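Local atomic coordinates of DNA protection during starvation protein (Halobacterium salinarum, PDB entry 1TJO), a protein that probably protects DNA from oxidative damage by oxidising iron(II) with hydrogen peroxide and storing it as a ferric mineral inside a hollow twelve-subunit shell. Residues R84-L88 / D145-M151; N35-A39 / V91-S95; L44-L48 / N121-Y126; L38-V43 / L99-V105; I129-R134 / L156-E160. All coordinates share one frame; numbering follows the deposited sequence.

Interaction 1. Residues R84-L88 / D145-M151. With MG (magnesium ion), chain Q; SO4 (sulfate ion), chain E.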
# COMPACT_ATOMS: atom_id res chain seq x y z
N ARG A 84 31.04 -0.71 0.19
CA ARG A 84 31.93 -1.89 0.29
C ARG A 84 33.39 -1.48 0.43
O ARG A 84 34.12 -2.07 1.24
CB ARG A 84 31.70 -2.86 -0.87
CG ARG A 84 32.31 -4.22 -0.67
CD ARG A 84 31.70 -4.96 0.52
NE ARG A 84 32.33 -6.26 0.68
CZ ARG A 84 32.17 -7.04 1.74
NH1 ARG A 84 31.33 -6.68 2.72
NH2 ARG A 84 32.85 -8.20 1.81
N VAL A 85 33.84 -0.48 -0.33
CA VAL A 85 35.18 0.06 -0.12
C VAL A 85 35.38 0.46 1.32
O VAL A 85 36.37 0.08 1.93
CB VAL A 85 35.43 1.28 -0.98
CG1 VAL A 85 36.72 2.04 -0.61
CG2 VAL A 85 35.52 0.83 -2.45
N GLN A 86 34.42 1.20 1.86
CA GLN A 86 34.51 1.64 3.24
C GLN A 86 34.48 0.47 4.25
O GLN A 86 35.29 0.45 5.16
CB GLN A 86 33.41 2.65 3.52
CG GLN A 86 33.78 3.67 4.51
CD GLN A 86 33.61 3.11 5.85
OE1 GLN A 86 34.34 3.43 6.80
NE2 GLN A 86 32.68 2.22 5.95
N ALA A 87 33.65 -0.54 3.99
CA ALA A 87 33.55 -1.70 4.86
C ALA A 87 34.84 -2.47 4.92
O ALA A 87 35.16 -3.04 5.97
CB ALA A 87 32.43 -2.61 4.48
N LEU A 88 35.58 -2.47 3.81
CA LEU A 88 36.86 -3.16 3.72
C LEU A 88 38.03 -2.30 4.20
O LEU A 88 39.18 -2.70 4.08
CB LEU A 88 37.09 -3.64 2.31
CG LEU A 88 36.14 -4.73 1.79
CD1 LEU A 88 36.45 -5.02 0.40
CD2 LEU A 88 36.20 -5.99 2.62
N ASP A 145 36.43 -13.55 -1.08
CA ASP A 145 35.52 -12.48 -0.66
C ASP A 145 34.22 -12.67 -1.44
O ASP A 145 33.89 -11.92 -2.40
CB ASP A 145 36.12 -11.10 -0.89
CG ASP A 145 35.25 -9.99 -0.32
OD1 ASP A 145 35.68 -8.82 -0.41
OD2 ASP A 145 34.12 -10.25 0.21
N HIS A 146 33.46 -13.64 -0.98
CA HIS A 146 32.24 -14.09 -1.64
C HIS A 146 31.14 -13.07 -1.55
O HIS A 146 30.31 -12.98 -2.46
CB HIS A 146 31.78 -15.41 -1.04
CG HIS A 146 32.78 -16.50 -1.23
ND1 HIS A 146 33.03 -17.06 -2.46
CD2 HIS A 146 33.65 -17.06 -0.36
CE1 HIS A 146 34.00 -17.95 -2.33
NE2 HIS A 146 34.40 -17.97 -1.07
N ALA A 147 31.11 -12.30 -0.49
CA ALA A 147 30.10 -11.23 -0.40
C ALA A 147 30.35 -10.12 -1.45
O ALA A 147 29.43 -9.67 -2.12
CB ALA A 147 30.04 -10.65 0.98
N THR A 148 31.59 -9.70 -1.61
CA THR A 148 31.89 -8.74 -2.67
C THR A 148 31.56 -9.31 -4.03
O THR A 148 31.01 -8.63 -4.85
CB THR A 148 33.34 -8.34 -2.65
OG1 THR A 148 33.62 -7.62 -1.45
CG2 THR A 148 33.66 -7.39 -3.77
N ALA A 149 31.91 -10.57 -4.29
CA ALA A 149 31.62 -11.19 -5.57
C ALA A 149 30.15 -11.22 -5.86
O ALA A 149 29.72 -10.89 -6.97
CB ALA A 149 32.13 -12.61 -5.61
N HIS A 150 29.38 -11.58 -4.82
CA HIS A 150 27.90 -11.64 -4.90
C HIS A 150 27.33 -10.22 -5.22
O HIS A 150 26.53 -10.05 -6.12
CB HIS A 150 27.32 -12.12 -3.59
CG HIS A 150 25.83 -12.12 -3.56
ND1 HIS A 150 25.09 -13.00 -4.31
CD2 HIS A 150 24.95 -11.38 -2.84
CE1 HIS A 150 23.81 -12.76 -4.10
NE2 HIS A 150 23.69 -11.79 -3.21
N MET A 151 27.82 -9.22 -4.51
CA MET A 151 27.39 -7.86 -4.71
C MET A 151 27.67 -7.39 -6.13
O MET A 151 26.86 -6.72 -6.75
CB MET A 151 28.10 -6.96 -3.72
CG MET A 151 27.68 -5.52 -3.81
SD MET A 151 28.80 -4.45 -2.96
CE MET A 151 29.10 -5.42 -1.51
MG MG Q . 34.96 2.21 8.79
S SO4 E . 25.34 -15.41 -6.64
O1 SO4 E . 25.60 -15.22 -8.06
O2 SO4 E . 26.44 -14.86 -5.84
O3 SO4 E . 24.10 -14.62 -6.32
O4 SO4 E . 25.10 -16.83 -6.39
O HOH W 1 34.64 0.29 7.98
O HOH W 2 37.03 2.58 8.38
O HOH W 3 35.56 1.26 10.56
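Arg84, near the end of helix 60-87, reaches across to Asp145 and Thr148 at the start of helix 146-169. Both helices belong to the four-helix bundle of the ferritin fold. Asp145 is the N-cap of helix 146-169, and its OD2 takes the capping bond from Thr148 N. The Arg84 chain sets out with CG anti to the backbone N (chi1 -166°) and then bends at chi2 (63°), which carries the guanidinium to this cap. There Arg84 NE donates to Thr148 OG1 at 2.8 Å, within the guanidinium plane. Arg84 NH2 meets the syn lone pair of Asp145 OD2 at 2.9 Å, a salt bridge with the two planes 46° apart. Thr148 OG1 in turn donates to Asp145 OD1 at 2.6 Å, from above the carboxylate. The hydroxyl thus both accepts and donates, which fixes its rotation. Arg84 NH2 has a second carboxylate in Glu160 of a neighbouring subunit, so one buried guanidinium probably serves two carboxylates. Leu88 CD2 lies over one guanidinium face, toward its rim. Gln86, a residue of the iron translocation route, binds a magnesium ion through OE1 at 2.4 Å. Three waters, His168 of a neighbouring subunit and Glu56 of another complete that site. The Met151 chain bends at chi3 and lays its methyl CE against Arg84 CD at 3.3 Å.

Interaction 2. Residues N35-A39 / V91-S95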
# COMPACT_ATOMS: atom_id res chain seq x y z
N ASN A 35 37.03 0.76 -6.18
CA ASN A 35 37.17 2.22 -6.34
C ASN A 35 37.25 2.62 -7.80
O ASN A 35 36.70 3.66 -8.23
CB ASN A 35 38.39 2.75 -5.56
CG ASN A 35 38.00 3.63 -4.39
OD1 ASN A 35 36.84 4.08 -4.31
ND2 ASN A 35 38.94 3.89 -3.48
N ALA A 36 37.92 1.78 -8.59
CA ALA A 36 38.02 2.06 -10.01
C ALA A 36 36.63 1.97 -10.66
O ALA A 36 36.25 2.83 -11.48
CB ALA A 36 39.01 1.06 -10.64
N ASP A 37 35.87 0.95 -10.26
CA ASP A 37 34.48 0.75 -10.68
C ASP A 37 33.62 1.91 -10.25
O ASP A 37 32.86 2.42 -11.02
CB ASP A 37 33.87 -0.53 -10.14
CG ASP A 37 34.42 -1.75 -10.79
OD1 ASP A 37 35.01 -1.62 -11.91
OD2 ASP A 37 34.32 -2.89 -10.24
N LEU A 38 33.75 2.32 -9.00
CA LEU A 38 32.97 3.43 -8.49
C LEU A 38 33.12 4.68 -9.33
O LEU A 38 32.18 5.38 -9.59
CB LEU A 38 33.41 3.70 -7.05
CG LEU A 38 32.86 4.98 -6.39
CD1 LEU A 38 31.37 4.96 -6.31
CD2 LEU A 38 33.42 5.08 -4.98
N ALA A 39 34.35 5.00 -9.69
CA ALA A 39 34.62 6.22 -10.47
C ALA A 39 33.92 6.12 -11.82
O ALA A 39 33.23 7.06 -12.29
CB ALA A 39 36.10 6.39 -10.63
N VAL A 91 39.05 4.11 1.47
CA VAL A 91 38.42 5.40 1.31
C VAL A 91 37.81 5.54 -0.08
O VAL A 91 38.50 5.63 -1.08
CB VAL A 91 39.47 6.54 1.53
CG1 VAL A 91 38.87 7.89 1.32
CG2 VAL A 91 40.04 6.45 2.91
N PRO A 92 36.49 5.53 -0.19
CA PRO A 92 35.88 5.61 -1.50
C PRO A 92 36.12 6.95 -2.17
O PRO A 92 36.07 8.00 -1.52
CB PRO A 92 34.41 5.39 -1.23
CG PRO A 92 34.24 5.71 0.20
CD PRO A 92 35.51 5.44 0.90
N HIS A 93 36.34 6.95 -3.47
CA HIS A 93 36.54 8.24 -4.17
C HIS A 93 35.25 9.03 -3.98
O HIS A 93 34.16 8.44 -4.09
CB HIS A 93 36.79 8.05 -5.65
CG HIS A 93 38.02 7.26 -5.99
ND1 HIS A 93 39.25 7.44 -5.38
CD2 HIS A 93 38.18 6.25 -6.88
CE1 HIS A 93 40.12 6.59 -5.90
NE2 HIS A 93 39.50 5.85 -6.81
N ALA A 94 35.35 10.35 -3.73
CA ALA A 94 34.19 11.11 -3.33
C ALA A 94 33.88 12.34 -4.15
O ALA A 94 32.74 12.52 -4.60
CB ALA A 94 34.31 11.46 -1.86
N SER A 95 34.85 13.25 -4.29
CA SER A 95 34.54 14.50 -4.98
C SER A 95 34.32 14.25 -6.44
O SER A 95 34.88 13.33 -7.00
CB SER A 95 35.68 15.54 -4.80
OG SER A 95 36.86 15.24 -5.53
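The side-chain amide of Asn35 lies flat on the imidazole of His93. The two planes are 14° apart. Asn35 CG sits over one ring face, offset toward the rim, and is 3.6 Å from His93 NE2. His93 CG is anti to its carbonyl carbon (chi1 -61°), a turn that brings the ring back over helix 24-54. Both ends of the same amide are used. Asn35 OD1 accepts from His93 N at 3.0 Å, with the donor above the carbonyl plane. Asn35 ND2 donates to Val91 O at 3.0 Å, nearly straight and in the plane of the amide. These two bonds fix the rotation of the amide, and so the tilt at which it stacks. In the ferritin fold this joins the first long helix of the bundle to the loop that leaves helix 60-87 and leads into the short helix 96-102. An alanine at Asn35 is likely to leave His93 N and Val91 O without their mates and one face of the imidazole without its partner. Beside the amide, Leu38 CD2 packs on Pro92 CB at 3.9 Å. The same methyl lies 3.6 Å from His93 O, a buried carbonyl with no polar partner in the model. Pro92 also touches Val85, a residue of the iron translocation route. Beyond the ring, Ala94 N and Ser95 N bond to Glu110 of a neighbouring subunit.

Interaction 3. Residues L44-L48 / N121-Y126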
# COMPACT_ATOMS: atom_id res chain seq x y z
N LEU A 44 29.17 7.45 -15.37
CA LEU A 44 28.02 6.92 -16.08
C LEU A 44 26.75 7.58 -15.56
O LEU A 44 25.93 8.06 -16.33
CB LEU A 44 27.94 5.39 -15.92
CG LEU A 44 26.66 4.78 -16.50
CD1 LEU A 44 26.60 4.99 -18.00
CD2 LEU A 44 26.56 3.32 -16.05
N TYR A 45 26.60 7.58 -14.24
CA TYR A 45 25.44 8.19 -13.61
C TYR A 45 25.26 9.63 -14.12
O TYR A 45 24.13 10.07 -14.52
CB TYR A 45 25.63 8.24 -12.09
CG TYR A 45 24.69 9.18 -11.35
CD1 TYR A 45 23.40 8.83 -11.07
CD2 TYR A 45 25.14 10.41 -10.92
CE1 TYR A 45 22.56 9.69 -10.39
CE2 TYR A 45 24.34 11.30 -10.29
CZ TYR A 45 23.05 10.93 -9.98
OH TYR A 45 22.24 11.83 -9.31
N HIS A 46 26.35 10.41 -14.08
CA HIS A 46 26.23 11.82 -14.47
C HIS A 46 25.91 12.02 -15.95
O HIS A 46 25.17 12.94 -16.32
CB HIS A 46 27.48 12.60 -14.06
CG HIS A 46 27.41 13.06 -12.65
ND1 HIS A 46 26.54 14.04 -12.26
CD2 HIS A 46 28.06 12.65 -11.53
CE1 HIS A 46 26.68 14.24 -10.95
NE2 HIS A 46 27.58 13.40 -10.49
N GLN A 47 26.38 11.11 -16.79
CA GLN A 47 26.10 11.20 -18.23
C GLN A 47 24.69 10.72 -18.57
O GLN A 47 24.04 11.29 -19.44
CB GLN A 47 27.10 10.41 -19.01
CG GLN A 47 27.02 10.72 -20.50
CD GLN A 47 28.33 10.51 -21.24
OE1 GLN A 47 29.27 11.29 -21.08
NE2 GLN A 47 28.40 9.45 -22.05
N LEU A 48 24.21 9.74 -17.82
CA LEU A 48 22.82 9.29 -17.96
C LEU A 48 21.89 10.43 -17.55
O LEU A 48 20.88 10.69 -18.20
CB LEU A 48 22.56 8.05 -17.11
CG LEU A 48 23.22 6.78 -17.58
CD1 LEU A 48 23.05 5.67 -16.59
CD2 LEU A 48 22.70 6.29 -18.92
N ASN A 121 27.42 6.80 -26.97
CA ASN A 121 28.45 7.15 -26.00
C ASN A 121 28.20 6.44 -24.64
O ASN A 121 29.16 5.94 -23.97
CB ASN A 121 28.51 8.67 -25.79
CG ASN A 121 29.11 9.40 -26.95
OD1 ASN A 121 29.87 8.83 -27.71
ND2 ASN A 121 28.84 10.70 -27.06
N ASP A 122 26.93 6.34 -24.26
CA ASP A 122 26.58 5.65 -23.02
C ASP A 122 26.86 4.17 -23.11
O ASP A 122 27.34 3.57 -22.17
CB ASP A 122 25.10 5.86 -22.65
CG ASP A 122 24.79 7.29 -22.33
OD1 ASP A 122 25.75 8.04 -21.99
OD2 ASP A 122 23.60 7.74 -22.41
N MET A 123 26.51 3.59 -24.24
CA MET A 123 26.71 2.18 -24.51
C MET A 123 28.18 1.79 -24.34
O MET A 123 28.46 0.76 -23.77
CB MET A 123 26.23 1.81 -25.92
CG MET A 123 25.81 0.35 -25.98
SD MET A 123 25.12 -0.15 -27.58
CE MET A 123 26.40 0.08 -28.50
N ALA A 124 29.07 2.66 -24.74
CA ALA A 124 30.52 2.42 -24.62
C ALA A 124 30.96 2.42 -23.16
O ALA A 124 31.82 1.63 -22.75
CB ALA A 124 31.32 3.43 -25.42
N ILE A 125 30.40 3.33 -22.39
CA ILE A 125 30.66 3.34 -20.96
C ILE A 125 30.18 2.05 -20.31
O ILE A 125 30.91 1.45 -19.55
CB ILE A 125 30.03 4.57 -20.29
CG1 ILE A 125 30.64 5.87 -20.81
CG2 ILE A 125 30.23 4.46 -18.83
CD1 ILE A 125 29.96 7.10 -20.34
N TYR A 126 28.94 1.63 -20.59
CA TYR A 126 28.41 0.40 -20.01
C TYR A 126 29.29 -0.77 -20.30
O TYR A 126 29.60 -1.57 -19.41
CB TYR A 126 27.01 0.07 -20.55
CG TYR A 126 25.89 0.74 -19.78
CD1 TYR A 126 25.21 1.80 -20.33
CD2 TYR A 126 25.45 0.24 -18.54
CE1 TYR A 126 24.17 2.40 -19.65
CE2 TYR A 126 24.40 0.83 -17.85
CZ TYR A 126 23.77 1.91 -18.42
OH TYR A 126 22.71 2.53 -17.81
O HOH W 4 31.14 8.29 -23.70
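Gln47 crosses Asp122 at a slant, and each of its atoms has something to meet. Gln47 CB starts 4.0 Å from Asp122 OD1. Gln47 CG, anti to the backbone N (chi1 -168°), comes within 3.3 Å of that same Asp122 OD1. Gln47 CD is near the same oxygen and also has Ile125 CD1 at 3.9 Å. At the tip, Gln47 NE2 donates to Asp122 OD1 at 3.0 Å. The acceptor lies in the amide plane, and the donor comes in nearly along the C-O axis. Ile125 CD1 also packs close to Gln47 NE2, and a water accepts weakly from this nitrogen while donating to Asn121 O. The other end of the amide, Gln47 OE1, accepts from Glu108 N. Asp122 is shared too, since its OD2 is bonded to His51. Here two long helices of the ferritin four-helix bundle, 24-54 and 115-142, run nearly antiparallel. Their local axes are 10.5 Å apart at an angle of 162°. Toward the inside of the bundle the contact turns apolar. Leu44 CD2 sits over one face of the Tyr126 ring, 4.0 Å from its centroid, in a CH-pi contact. Leu44 CD1, the other branch, rests on Ile125 CG2 at 3.8 Å. One turn on, Leu48 CD1 touches Tyr126 OH at 3.4 Å. The Tyr126 ring also packs on Ala163 and Ile166 of helix 146-169, and Leu48 on Ala70 and Ala71 of helix 60-87.

Interaction 4. Residues L38-V43 / L99-V105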
# COMPACT_ATOMS: atom_id res chain seq x y z
N LEU A 38 33.75 2.32 -9.00
CA LEU A 38 32.97 3.43 -8.49
C LEU A 38 33.12 4.68 -9.33
O LEU A 38 32.18 5.38 -9.59
CB LEU A 38 33.41 3.70 -7.05
CG LEU A 38 32.86 4.98 -6.39
CD1 LEU A 38 31.37 4.96 -6.31
CD2 LEU A 38 33.42 5.08 -4.98
N ALA A 39 34.35 5.00 -9.69
CA ALA A 39 34.62 6.22 -10.47
C ALA A 39 33.92 6.12 -11.82
O ALA A 39 33.23 7.06 -12.29
CB ALA A 39 36.10 6.39 -10.63
N ASN A 40 34.03 4.99 -12.46
CA ASN A 40 33.37 4.79 -13.76
C ASN A 40 31.84 4.82 -13.64
O ASN A 40 31.18 5.43 -14.46
CB ASN A 40 33.84 3.47 -14.38
CG ASN A 40 35.19 3.57 -14.98
OD1 ASN A 40 35.64 4.66 -15.35
ND2 ASN A 40 35.89 2.43 -15.06
N VAL A 41 31.31 4.28 -12.57
CA VAL A 41 29.85 4.21 -12.41
C VAL A 41 29.30 5.60 -12.12
O VAL A 41 28.22 5.93 -12.59
CB VAL A 41 29.45 3.17 -11.35
CG1 VAL A 41 27.98 3.28 -11.04
CG2 VAL A 41 29.74 1.78 -11.83
N TYR A 42 30.03 6.43 -11.37
CA TYR A 42 29.56 7.79 -11.13
C TYR A 42 29.63 8.71 -12.37
O TYR A 42 28.78 9.56 -12.56
CB TYR A 42 30.19 8.44 -9.89
CG TYR A 42 29.18 8.53 -8.73
CD1 TYR A 42 29.54 8.12 -7.47
CD2 TYR A 42 27.92 9.08 -8.91
CE1 TYR A 42 28.68 8.20 -6.42
CE2 TYR A 42 27.04 9.15 -7.85
CZ TYR A 42 27.42 8.72 -6.61
OH TYR A 42 26.54 8.77 -5.53
N VAL A 43 30.64 8.50 -13.22
CA VAL A 43 30.68 9.18 -14.51
C VAL A 43 29.49 8.75 -15.37
O VAL A 43 28.84 9.58 -15.98
CB VAL A 43 32.04 9.04 -15.26
CG1 VAL A 43 33.14 9.78 -14.50
CG2 VAL A 43 32.41 7.67 -15.43
N LEU A 99 36.28 11.56 -8.82
CA LEU A 99 35.59 10.50 -9.55
C LEU A 99 35.90 10.52 -11.06
O LEU A 99 36.22 9.48 -11.64
CB LEU A 99 34.08 10.63 -9.30
CG LEU A 99 33.61 10.28 -7.89
CD1 LEU A 99 32.22 10.76 -7.65
CD2 LEU A 99 33.74 8.76 -7.65
N GLN A 100 35.84 11.67 -11.69
CA GLN A 100 36.09 11.75 -13.11
C GLN A 100 37.61 11.52 -13.38
O GLN A 100 37.95 10.85 -14.35
CB GLN A 100 35.62 13.06 -13.69
CG GLN A 100 35.78 13.11 -15.22
CD GLN A 100 35.04 14.23 -15.87
OE1 GLN A 100 34.07 14.76 -15.34
NE2 GLN A 100 35.50 14.63 -17.04
N ALA A 101 38.48 12.04 -12.52
CA ALA A 101 39.93 11.81 -12.71
C ALA A 101 40.31 10.32 -12.65
O ALA A 101 41.19 9.81 -13.37
CB ALA A 101 40.70 12.56 -11.64
N GLU A 102 39.67 9.60 -11.74
CA GLU A 102 39.94 8.19 -11.54
C GLU A 102 39.18 7.31 -12.50
O GLU A 102 39.47 6.13 -12.56
CB GLU A 102 39.59 7.82 -10.10
CG GLU A 102 40.46 8.54 -9.07
CD GLU A 102 41.85 7.91 -8.94
OE1 GLU A 102 42.66 8.47 -8.20
OE2 GLU A 102 42.14 6.88 -9.57
N ALA A 103 38.21 7.86 -13.25
CA ALA A 103 37.44 7.07 -14.22
C ALA A 103 38.29 6.84 -15.46
O ALA A 103 39.01 7.75 -15.91
CB ALA A 103 36.14 7.77 -14.58
N SER A 104 38.21 5.63 -15.99
CA SER A 104 38.87 5.25 -17.25
C SER A 104 37.97 5.44 -18.47
O SER A 104 38.47 5.50 -19.61
CB SER A 104 39.29 3.78 -17.19
OG SER A 104 38.18 2.90 -17.02
N VAL A 105 36.67 5.56 -18.25
CA VAL A 105 35.75 5.67 -19.36
C VAL A 105 35.78 7.06 -19.97
O VAL A 105 36.23 7.99 -19.37
CB VAL A 105 34.33 5.28 -18.97
CG1 VAL A 105 34.30 3.85 -18.50
CG2 VAL A 105 33.80 6.20 -17.88
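The ring of Tyr42 receives Leu99 CD1 obliquely, at 3.8 Å from Tyr42 CD1. His46 of a neighbouring subunit meets this ring edge-to-face, and the ring of Tyr45 in the same chain stands almost at right angles to it. The Tyr42 hydroxyl is hydrogen-bonded to Tyr45 of the neighbouring subunit. The second flat group is the amide of Asn40. Ser104 N donates to Asn40 OD1 at 2.8 Å, in the carbonyl plane and on a lone pair. Val105 N reaches the same Asn40 OD1 at 3.2 Å from above that plane. Asn40 ND2 donates to Ser104 OG at 3.1 Å, slightly tilted from the amide. Asn40 CG is anti to its carbonyl carbon (chi1 -77°), which swings the amide out to the chain that follows helix 96-102. This short helix, in the connection between the second and third long helices of the bundle, is a hallmark of Dps proteins. Backbones come close here. Ala39, with just a methyl, lets Leu99 O approach its CB to 3.3 Å. Val43 CG1 packs on Ala103 CB at 3.6 Å. Beyond them Gln100 OE1 accepts from Glu97 of the neighbouring subunit. One asparagine therefore satisfies two successive backbone N-H groups, those of Ser104 and Val105, and donates to a serine hydroxyl oxygen as well, so it probably fixes the path of the chain as it leaves the short helix.

Interaction 5. Residues I129-R134 / L156-E160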
# COMPACT_ATOMS: atom_id res chain seq x y z
N ILE A 129 32.43 -0.89 -18.23
CA ILE A 129 32.12 -1.21 -16.84
C ILE A 129 31.78 -2.69 -16.70
O ILE A 129 32.15 -3.33 -15.75
CB ILE A 129 30.98 -0.33 -16.30
CG1 ILE A 129 31.46 1.12 -16.20
CG2 ILE A 129 30.56 -0.81 -14.92
CD1 ILE A 129 30.39 2.15 -15.84
N ILE A 130 31.08 -3.22 -17.67
CA ILE A 130 30.63 -4.60 -17.67
C ILE A 130 31.85 -5.52 -17.76
O ILE A 130 31.95 -6.45 -17.00
CB ILE A 130 29.64 -4.84 -18.82
CG1 ILE A 130 28.25 -4.31 -18.43
CG2 ILE A 130 29.50 -6.32 -19.15
CD1 ILE A 130 27.41 -4.09 -19.56
N GLU A 131 32.82 -5.19 -18.63
CA GLU A 131 34.01 -6.03 -18.75
C GLU A 131 34.83 -5.98 -17.47
O GLU A 131 35.30 -7.02 -16.98
CB GLU A 131 34.87 -5.60 -19.94
CG GLU A 131 34.19 -5.82 -21.26
CD GLU A 131 35.13 -5.63 -22.43
OE1 GLU A 131 35.26 -4.49 -22.93
OE2 GLU A 131 35.77 -6.62 -22.83
N ALA A 132 35.00 -4.80 -16.90
CA ALA A 132 35.72 -4.69 -15.63
C ALA A 132 35.03 -5.39 -14.48
O ALA A 132 35.69 -6.07 -13.69
CB ALA A 132 36.01 -3.25 -15.29
N THR A 133 33.70 -5.29 -14.41
CA THR A 133 32.98 -5.91 -13.33
C THR A 133 33.12 -7.41 -13.38
O THR A 133 33.25 -8.07 -12.36
CB THR A 133 31.51 -5.50 -13.37
OG1 THR A 133 31.45 -4.06 -13.22
CG2 THR A 133 30.75 -6.16 -12.17
N ARG A 134 33.11 -7.96 -14.58
CA ARG A 134 33.33 -9.39 -14.73
C ARG A 134 34.69 -9.81 -14.18
O ARG A 134 34.77 -10.81 -13.47
CB ARG A 134 33.22 -9.79 -16.19
CG ARG A 134 31.81 -9.90 -16.71
CD ARG A 134 31.76 -10.25 -18.18
NE ARG A 134 30.45 -10.06 -18.73
CZ ARG A 134 30.16 -9.61 -19.94
NH1 ARG A 134 31.11 -9.37 -20.83
NH2 ARG A 134 28.90 -9.48 -20.30
N LEU A 156 26.01 -6.22 -11.68
CA LEU A 156 26.28 -6.52 -13.07
C LEU A 156 25.02 -6.85 -13.82
O LEU A 156 24.84 -6.40 -14.98
CB LEU A 156 27.27 -7.70 -13.18
CG LEU A 156 27.67 -8.16 -14.56
CD1 LEU A 156 28.40 -7.10 -15.24
CD2 LEU A 156 28.54 -9.41 -14.48
N ILE A 157 24.13 -7.65 -13.24
CA ILE A 157 22.94 -7.99 -13.98
C ILE A 157 22.07 -6.74 -14.29
O ILE A 157 21.50 -6.64 -15.36
CB ILE A 157 22.14 -9.15 -13.29
CG1 ILE A 157 21.05 -9.65 -14.25
CG2 ILE A 157 21.61 -8.76 -11.99
CD1 ILE A 157 19.71 -9.11 -14.02
N GLU A 158 21.96 -5.81 -13.35
CA GLU A 158 21.23 -4.55 -13.57
C GLU A 158 21.88 -3.67 -14.63
O GLU A 158 21.20 -3.12 -15.50
CB GLU A 158 21.16 -3.76 -12.28
CG GLU A 158 20.47 -4.46 -11.12
CD GLU A 158 19.08 -4.96 -11.40
OE1 GLU A 158 18.33 -4.29 -12.19
OE2 GLU A 158 18.70 -6.02 -10.81
N LEU A 159 23.21 -3.59 -14.61
CA LEU A 159 23.94 -2.78 -15.60
C LEU A 159 23.83 -3.42 -16.98
O LEU A 159 23.64 -2.71 -17.98
CB LEU A 159 25.38 -2.59 -15.16
CG LEU A 159 25.63 -1.64 -14.00
CD1 LEU A 159 24.59 -1.62 -12.95
CD2 LEU A 159 27.03 -1.92 -13.40
N GLU A 160 23.90 -4.75 -17.04
CA GLU A 160 23.74 -5.45 -18.34
C GLU A 160 22.35 -5.24 -18.89
O GLU A 160 22.18 -5.08 -20.11
CB GLU A 160 24.11 -6.94 -18.27
CG GLU A 160 25.61 -7.18 -18.02
CD GLU A 160 26.05 -8.59 -18.39
OE1 GLU A 160 25.28 -9.29 -19.10
OE2 GLU A 160 27.15 -9.00 -17.97
O HOH W 5 28.15 -11.48 -17.57
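Glu160 OE2 is gripped by Arg134 and by a water. Arg134 NH2 donates to Glu160 OE2 at 3.0 Å in a salt bridge, reaching the oxygen from above the carboxylate plane. Guanidinium and carboxylate stand 85° apart. The water donates to Glu160 OE2 at 2.7 Å and accepts from Arg134 NE at 2.9 Å, so it bridges the pair. Ile130 CG2 lies centrally over one guanidinium face. Both charges are shared with a neighbouring subunit: Glu160 OE1 pairs with its Arg84, and Arg134 NH2 also donates to its Leu20 O. An alanine in place of Glu160 would probably leave Arg134 without the carboxylate of this contact and take from Arg84 of the neighbouring subunit one of its two acidic partners. Next to the charges, Leu156 CG is anti to the backbone N (chi1 180°), which sends its two methyls to the opposing helix. Leu156 CD2 meets Arg134 CG at 4.0 Å, while Leu156 CB packs on Thr133 CG2 at 3.9 Å. Leu159 CD2 touches Ile129 CG2 at 4.0 Å. This is the near-antiparallel hairpin of helices 115-142 and 146-169 in the ferritin bundle, their local axes 161° apart. Its apolar centre is thus edged by a buried ionic network that continues across the subunit boundary.

How the interactions relate
All five contacts lie in one ferritin-like bundle. Helix 24-54 serves three of them: interactions 2, 4 and 3 follow one another along it. Interactions 2 and 4 share Leu38 and Ala39, with centres 7 Å apart, and join this helix to the connection holding helix 96-102. Interactions 3 and 5 both use helix 115-142 and touch through Tyr126 and Leu159. Interaction 5 pairs that helix with helix 146-169, whose start forms interaction 1 with the end of helix 60-87. Interactions 1 and 3 are furthest apart, 24 Å between centres. In the dodecamer, interactions 1 and 5 meet across a subunit boundary through Arg84 and Glu160, while interactions 2, 3 and 4 all touch another neighbouring subunit.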